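L-Ala-D/L-Glu epimerase, a muconate lactonizing enzyme (Klebsiella pneumoniae subsp. pneumoniae MGH 78578, PDB 3FCP) belongs to the enolase superfamily, pairing an N-terminal alpha/beta capping domain with a TIM-barrel-like domain that carries a magnesium ion. Local coordinates at residues A[105-110]-A[273-278]; A[61-66]-A[100-105]. All coordinates share one frame; numbering follows the deposited sequence.

Interaction 1 (A[105-110]-A[273-278]); sequences AKSAIE and LKIAKA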
loop_
_atom_site.group_PDB
_atom_site.type_symbol
_atom_site.label_atom_id
_atom_site.label_comp_id
_atom_site.label_asym_id
_atom_site.label_seq_id
_atom_site.Cartn_x
_atom_site.Cartn_y
_atom_site.Cartn_z
ATOM N N ALA A 105 -11.932 19.667 31.059
ATOM C CA ALA A 105 -13.127 20.082 31.789
ATOM C C ALA A 105 -14.079 18.886 31.937
ATOM O O ALA A 105 -14.624 18.648 33.008
ATOM C CB ALA A 105 -13.825 21.221 31.047
ATOM N N LYS A 106 -14.279 18.139 30.853
ATOM C CA LYS A 106 -15.161 16.975 30.891
ATOM C C LYS A 106 -14.658 15.930 31.882
ATOM O O LYS A 106 -15.448 15.288 32.572
ATOM C CB LYS A 106 -15.278 16.349 29.499
ATOM C CG LYS A 106 -16.029 17.214 28.499
ATOM C CD LYS A 106 -15.947 16.640 27.084
ATOM C CE LYS A 106 -16.744 17.489 26.098
ATOM N NZ LYS A 106 -16.530 17.065 24.677
ATOM N N SER A 107 -13.343 15.763 31.962
ATOM C CA SER A 107 -12.771 14.784 32.878
ATOM C C SER A 107 -13.068 15.120 34.344
ATOM O O SER A 107 -13.334 14.224 35.150
ATOM C CB SER A 107 -11.261 14.688 32.668
ATOM O OG SER A 107 -10.674 13.885 33.673
ATOM N N ALA A 108 -13.004 16.401 34.692
ATOM C CA ALA A 108 -13.291 16.824 36.064
ATOM C C ALA A 108 -14.748 16.501 36.393
ATOM O O ALA A 108 -15.055 15.994 37.471
ATOM C CB ALA A 108 -13.031 18.326 36.227
ATOM N N ILE A 109 -15.643 16.793 35.454
ATOM C CA ILE A 109 -17.067 16.525 35.643
ATOM C C ILE A 109 -17.376 15.026 35.711
ATOM O O ILE A 109 -18.144 14.577 36.567
ATOM C CB ILE A 109 -17.909 17.142 34.493
ATOM C CG1 ILE A 109 -17.783 18.670 34.511
ATOM C CG2 ILE A 109 -19.368 16.702 34.621
ATOM C CD1 ILE A 109 -18.276 19.319 35.798
ATOM N N GLU A 110 -16.790 14.251 34.802
ATOM C CA GLU A 110 -17.030 12.810 34.785
ATOM C C GLU A 110 -16.534 12.199 36.088
ATOM O O GLU A 110 -17.161 11.294 36.645
ATOM C CB GLU A 110 -16.315 12.151 33.595
ATOM C CG GLU A 110 -16.684 10.693 33.407
ATOM C CD GLU A 110 -16.011 10.057 32.203
ATOM O OE1 GLU A 110 -14.926 9.463 32.362
ATOM O OE2 GLU A 110 -16.570 10.160 31.096
ATOM N N LEU A 273 -2.164 6.477 28.603
ATOM C CA LEU A 273 -3.548 6.814 28.921
ATOM C C LEU A 273 -3.574 7.942 29.957
ATOM O O LEU A 273 -2.796 7.930 30.914
ATOM C CB LEU A 273 -4.279 5.596 29.503
ATOM C CG LEU A 273 -4.266 4.276 28.731
ATOM C CD1 LEU A 273 -4.934 3.184 29.566
ATOM C CD2 LEU A 273 -4.989 4.456 27.405
ATOM N N LYS A 274 -4.446 8.925 29.751
ATOM C CA LYS A 274 -4.598 10.032 30.698
ATOM C C LYS A 274 -6.070 10.418 30.716
ATOM O O LYS A 274 -6.662 10.655 29.665
ATOM C CB LYS A 274 -3.743 11.238 30.283
ATOM C CG LYS A 274 -2.231 10.979 30.347
ATOM C CD LYS A 274 -1.426 12.238 30.073
ATOM C CE LYS A 274 0.083 11.954 30.142
ATOM N NZ LYS A 274 0.874 13.184 29.922
ATOM N N ILE A 275 -6.670 10.489 31.901
ATOM C CA ILE A 275 -8.087 10.826 31.953
ATOM C C ILE A 275 -8.369 12.211 31.379
ATOM O O ILE A 275 -9.408 12.414 30.738
ATOM C CB ILE A 275 -8.670 10.702 33.399
ATOM C CG1 ILE A 275 -8.058 11.739 34.338
ATOM C CG2 ILE A 275 -8.424 9.294 33.935
ATOM C CD1 ILE A 275 -8.692 11.711 35.746
ATOM N N ALA A 276 -7.436 13.147 31.572
ATOM C CA ALA A 276 -7.597 14.516 31.069
ATOM C C ALA A 276 -7.683 14.589 29.545
ATOM O O ALA A 276 -8.427 15.407 28.997
ATOM C CB ALA A 276 -6.445 15.405 31.563
ATOM N N LYS A 277 -6.911 13.746 28.863
ATOM C CA LYS A 277 -6.901 13.725 27.403
ATOM C C LYS A 277 -8.152 13.083 26.808
ATOM O O LYS A 277 -8.605 13.480 25.733
ATOM C CB LYS A 277 -5.670 12.967 26.871
ATOM C CG LYS A 277 -4.315 13.637 27.132
ATOM C CD LYS A 277 -3.165 12.951 26.381
ATOM C CE LYS A 277 -2.997 11.481 26.769
ATOM N NZ LYS A 277 -1.969 10.770 25.935
ATOM N N ALA A 278 -8.709 12.101 27.510
ATOM C CA ALA A 278 -9.878 11.376 27.015
ATOM C C ALA A 278 -11.234 11.899 27.476
ATOM O O ALA A 278 -12.249 11.649 26.823
ATOM C CB ALA A 278 -9.756 9.911 27.383
#

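Interaction 2 (A[61-66]-A[100-105]); sequences GVESPE and KGNTFA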
loop_
_atom_site.group_PDB
_atom_site.type_symbol
_atom_site.label_atom_id
_atom_site.label_comp_id
_atom_site.label_asym_id
_atom_site.label_seq_id
_atom_site.Cartn_x
_atom_site.Cartn_y
_atom_site.Cartn_z
ATOM N N GLY A 61 -0.464 21.910 26.667
ATOM C CA GLY A 61 -1.741 21.495 26.117
ATOM C C GLY A 61 -2.535 22.713 25.692
ATOM O O GLY A 61 -2.159 23.832 26.031
ATOM N N VAL A 62 -3.637 22.511 24.975
ATOM C CA VAL A 62 -4.445 23.638 24.510
ATOM C C VAL A 62 -5.454 24.136 25.538
ATOM O O VAL A 62 -6.100 25.164 25.329
ATOM C CB VAL A 62 -5.209 23.286 23.211
ATOM C CG1 VAL A 62 -4.246 22.706 22.180
ATOM C CG2 VAL A 62 -6.337 22.304 23.510
ATOM N N GLU A 63 -5.582 23.420 26.651
ATOM C CA GLU A 63 -6.537 23.792 27.694
ATOM C C GLU A 63 -5.844 24.315 28.951
ATOM O O GLU A 63 -5.142 23.578 29.641
ATOM C CB GLU A 63 -7.421 22.585 28.044
ATOM C CG GLU A 63 -8.289 22.094 26.879
ATOM C CD GLU A 63 -9.155 20.888 27.238
ATOM O OE1 GLU A 63 -9.937 20.969 28.212
ATOM O OE2 GLU A 63 -9.062 19.863 26.533
ATOM N N SER A 64 -6.045 25.595 29.244
ATOM C CA SER A 64 -5.438 26.220 30.415
ATOM C C SER A 64 -6.370 26.113 31.617
ATOM O O SER A 64 -7.552 25.799 31.470
ATOM C CB SER A 64 -5.168 27.697 30.132
ATOM O OG SER A 64 -6.394 28.392 29.969
ATOM N N PRO A 65 -5.848 26.368 32.827
ATOM C CA PRO A 65 -6.711 26.289 34.010
ATOM C C PRO A 65 -7.884 27.271 33.919
ATOM O O PRO A 65 -8.997 26.957 34.335
ATOM C CB PRO A 65 -5.758 26.623 35.159
ATOM C CG PRO A 65 -4.438 26.070 34.673
ATOM C CD PRO A 65 -4.430 26.514 33.216
ATOM N N GLU A 66 -7.643 28.460 33.371
ATOM C CA GLU A 66 -8.725 29.427 33.271
ATOM C C GLU A 66 -9.757 29.063 32.191
ATOM O O GLU A 66 -10.951 29.308 32.368
ATOM C CB GLU A 66 -8.178 30.849 33.057
ATOM C CG GLU A 66 -6.808 30.947 32.417
ATOM C CD GLU A 66 -5.677 30.532 33.347
ATOM O OE1 GLU A 66 -5.139 29.428 33.160
ATOM O OE2 GLU A 66 -5.328 31.306 34.262
ATOM N N LYS A 100 -17.509 20.471 22.044
ATOM C CA LYS A 100 -16.414 19.895 21.272
ATOM C C LYS A 100 -15.152 19.988 22.126
ATOM O O LYS A 100 -14.954 20.976 22.837
ATOM C CB LYS A 100 -16.195 20.680 19.970
ATOM C CG LYS A 100 -17.372 20.679 19.011
ATOM C CD LYS A 100 -17.650 19.284 18.457
ATOM C CE LYS A 100 -18.720 19.337 17.370
ATOM N NZ LYS A 100 -18.984 18.003 16.764
ATOM N N GLY A 101 -14.310 18.962 22.055
ATOM C CA GLY A 101 -13.075 18.955 22.822
ATOM C C GLY A 101 -13.276 19.244 24.303
ATOM O O GLY A 101 -14.198 18.709 24.931
ATOM N N ASN A 102 -12.408 20.085 24.866
ATOM C CA ASN A 102 -12.487 20.447 26.276
ATOM C C ASN A 102 -12.551 19.196 27.150
ATOM O O ASN A 102 -13.353 19.115 28.086
ATOM C CB ASN A 102 -13.716 21.329 26.508
ATOM C CG ASN A 102 -13.523 22.740 25.981
ATOM O OD1 ASN A 102 -13.050 23.622 26.701
ATOM N ND2 ASN A 102 -13.869 22.956 24.712
ATOM N N THR A 103 -11.696 18.227 26.832
ATOM C CA THR A 103 -11.641 16.963 27.557
ATOM C C THR A 103 -11.184 17.114 29.010
ATOM O O THR A 103 -11.544 16.301 29.866
ATOM C CB THR A 103 -10.709 15.956 26.832
ATOM O OG1 THR A 103 -9.396 16.520 26.707
ATOM C CG2 THR A 103 -11.249 15.632 25.438
ATOM N N PHE A 104 -10.382 18.140 29.288
ATOM C CA PHE A 104 -9.909 18.371 30.648
ATOM C C PHE A 104 -11.110 18.731 31.531
ATOM O O PHE A 104 -11.290 18.165 32.611
ATOM C CB PHE A 104 -8.865 19.498 30.681
ATOM C CG PHE A 104 -7.466 19.048 30.309
ATOM C CD1 PHE A 104 -6.412 19.200 31.210
ATOM C CD2 PHE A 104 -7.204 18.481 29.063
ATOM C CE1 PHE A 104 -5.111 18.791 30.876
ATOM C CE2 PHE A 104 -5.910 18.068 28.713
ATOM C CZ PHE A 104 -4.860 18.224 29.622
ATOM N N ALA A 105 -11.932 19.667 31.059
ATOM C CA ALA A 105 -13.127 20.082 31.789
ATOM C C ALA A 105 -14.079 18.886 31.937
ATOM O O ALA A 105 -14.624 18.648 33.008
ATOM C CB ALA A 105 -13.825 21.221 31.047
HETATM O O HOH W 1 -10.145 21.406 23.793
HETATM O O HOH W 2 -11.328 23.653 28.647
#

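Interaction 1 (A[105-110]-A[273-278])
S107 and I275 meet where helix 103-121, from the N-terminal capping domain, lies against the short helix 275-278 that follows barrel strand 270-273. The two backbones come close here, with the CA atoms of S107 and A276 5.5 Å apart, and one small side chain fills most of the join. The hydroxyl of S107 is trans to its own N (chi1 172°), which turns OG to the CG1 branch of I275. There S107 OG sits 3.4 Å from I275 CG1 and 3.6 Å from I275 CD1, so the longer branch of the isoleucine lies alongside the hydroxyl. CG1 is set between the backbone N and carbonyl carbon of I275 (chi1 66°), and it is this torsion that turns the branch to the serine while the CG2 methyl sits farther off. S107 CB does the rest, resting 3.5 Å from I275 O and 4.0 Å from A276 CA. The CB of A276 leaves in the other direction, to touch M303, so this residue offers the serine its backbone.

Polar grips lie around this patch. A276 O accepts a bond from T103 OG1, one turn before S107, and E110 holds N282 N and S283 OG just beyond the short helix. On the far side, K274 and K277 send their amino groups to D250, a ligand of the magnesium ion.

S107 OG also lies 3.5 Å from I275 O, without forming a hydrogen bond to it, so the hydroxyl rests beside both a carbonyl and the isoleucine branch. The chemistry is therefore mainly van der Waals contact with little directional preference, while T103 and E110 provide hydrogen bonds beside it.

Interaction 2 (A[61-66]-A[100-105])
E63 reaches from the loop ahead of helix 65-80 to the N-terminus of helix 103-121 in the capping domain, where its carboxylate meets the first backbone N-H groups of that helix. N102 occupies the N-cap position, but its side chain makes no capping bond; E63 OE1 accepts from F104 N at 3.1 Å. That bond is bent, with an angle of 138° at the hydrogen, and it reaches the syn side of the carboxylate from somewhat outside its plane. E63 OE2 lies 3.1 Å from T103 N. The side chain gets this far because it is fully extended beyond CG (chi2 180°).

The tight part is here. E63 OE1 also presses on F104 CB at 3.1 Å and on N102 CA at 3.2 Å, and the carboxylate lies tilted by 66° against the phenyl ring, with E63 OE2 3.4 Å from F104 CD2. E63 crosses T103 at about a right angle, but T103 OG1 spends its stronger bond on A276 O. The bond from F104 N and the helix N-terminus would probably favour a charged carboxylate at this place.

At the backbone N and the side-chain amide of N102 the contact is looser and bridged by water. One water accepts from N102 N at 2.8 Å and gives only a weak bond to E63 OE2; another sits between E63 OE1 and N102 OD1. This side also faces a second subunit: N102 ND2 bonds to V62 O of that subunit, and V62 O here receives N102 ND2 of the same neighbour in return. The amide of N102 is kept in place from within its own loop as well, since its ND2 points nearly straight at K100 O, 2.9 Å away.

Both contacts use helix 103-121 and share A105, yet they work on different neighbours. Interaction 1 lies deeper, among buried residues, and ties the capping domain to the barrel; interaction 2 stays within the capping domain, links the starts of two of its helices and borders a second subunit. Their chemistry follows: a small van der Waals contact of a serine hydroxyl with an isoleucine branch and a backbone carbonyl in the first, a carboxylate, backbone N-H groups and waters in the second. T103 bridges the two contacts, while the ring of F104 packs on the A276 carbonyl. K106, in segment 105-110, reaches back to G101 O of segment 100-105.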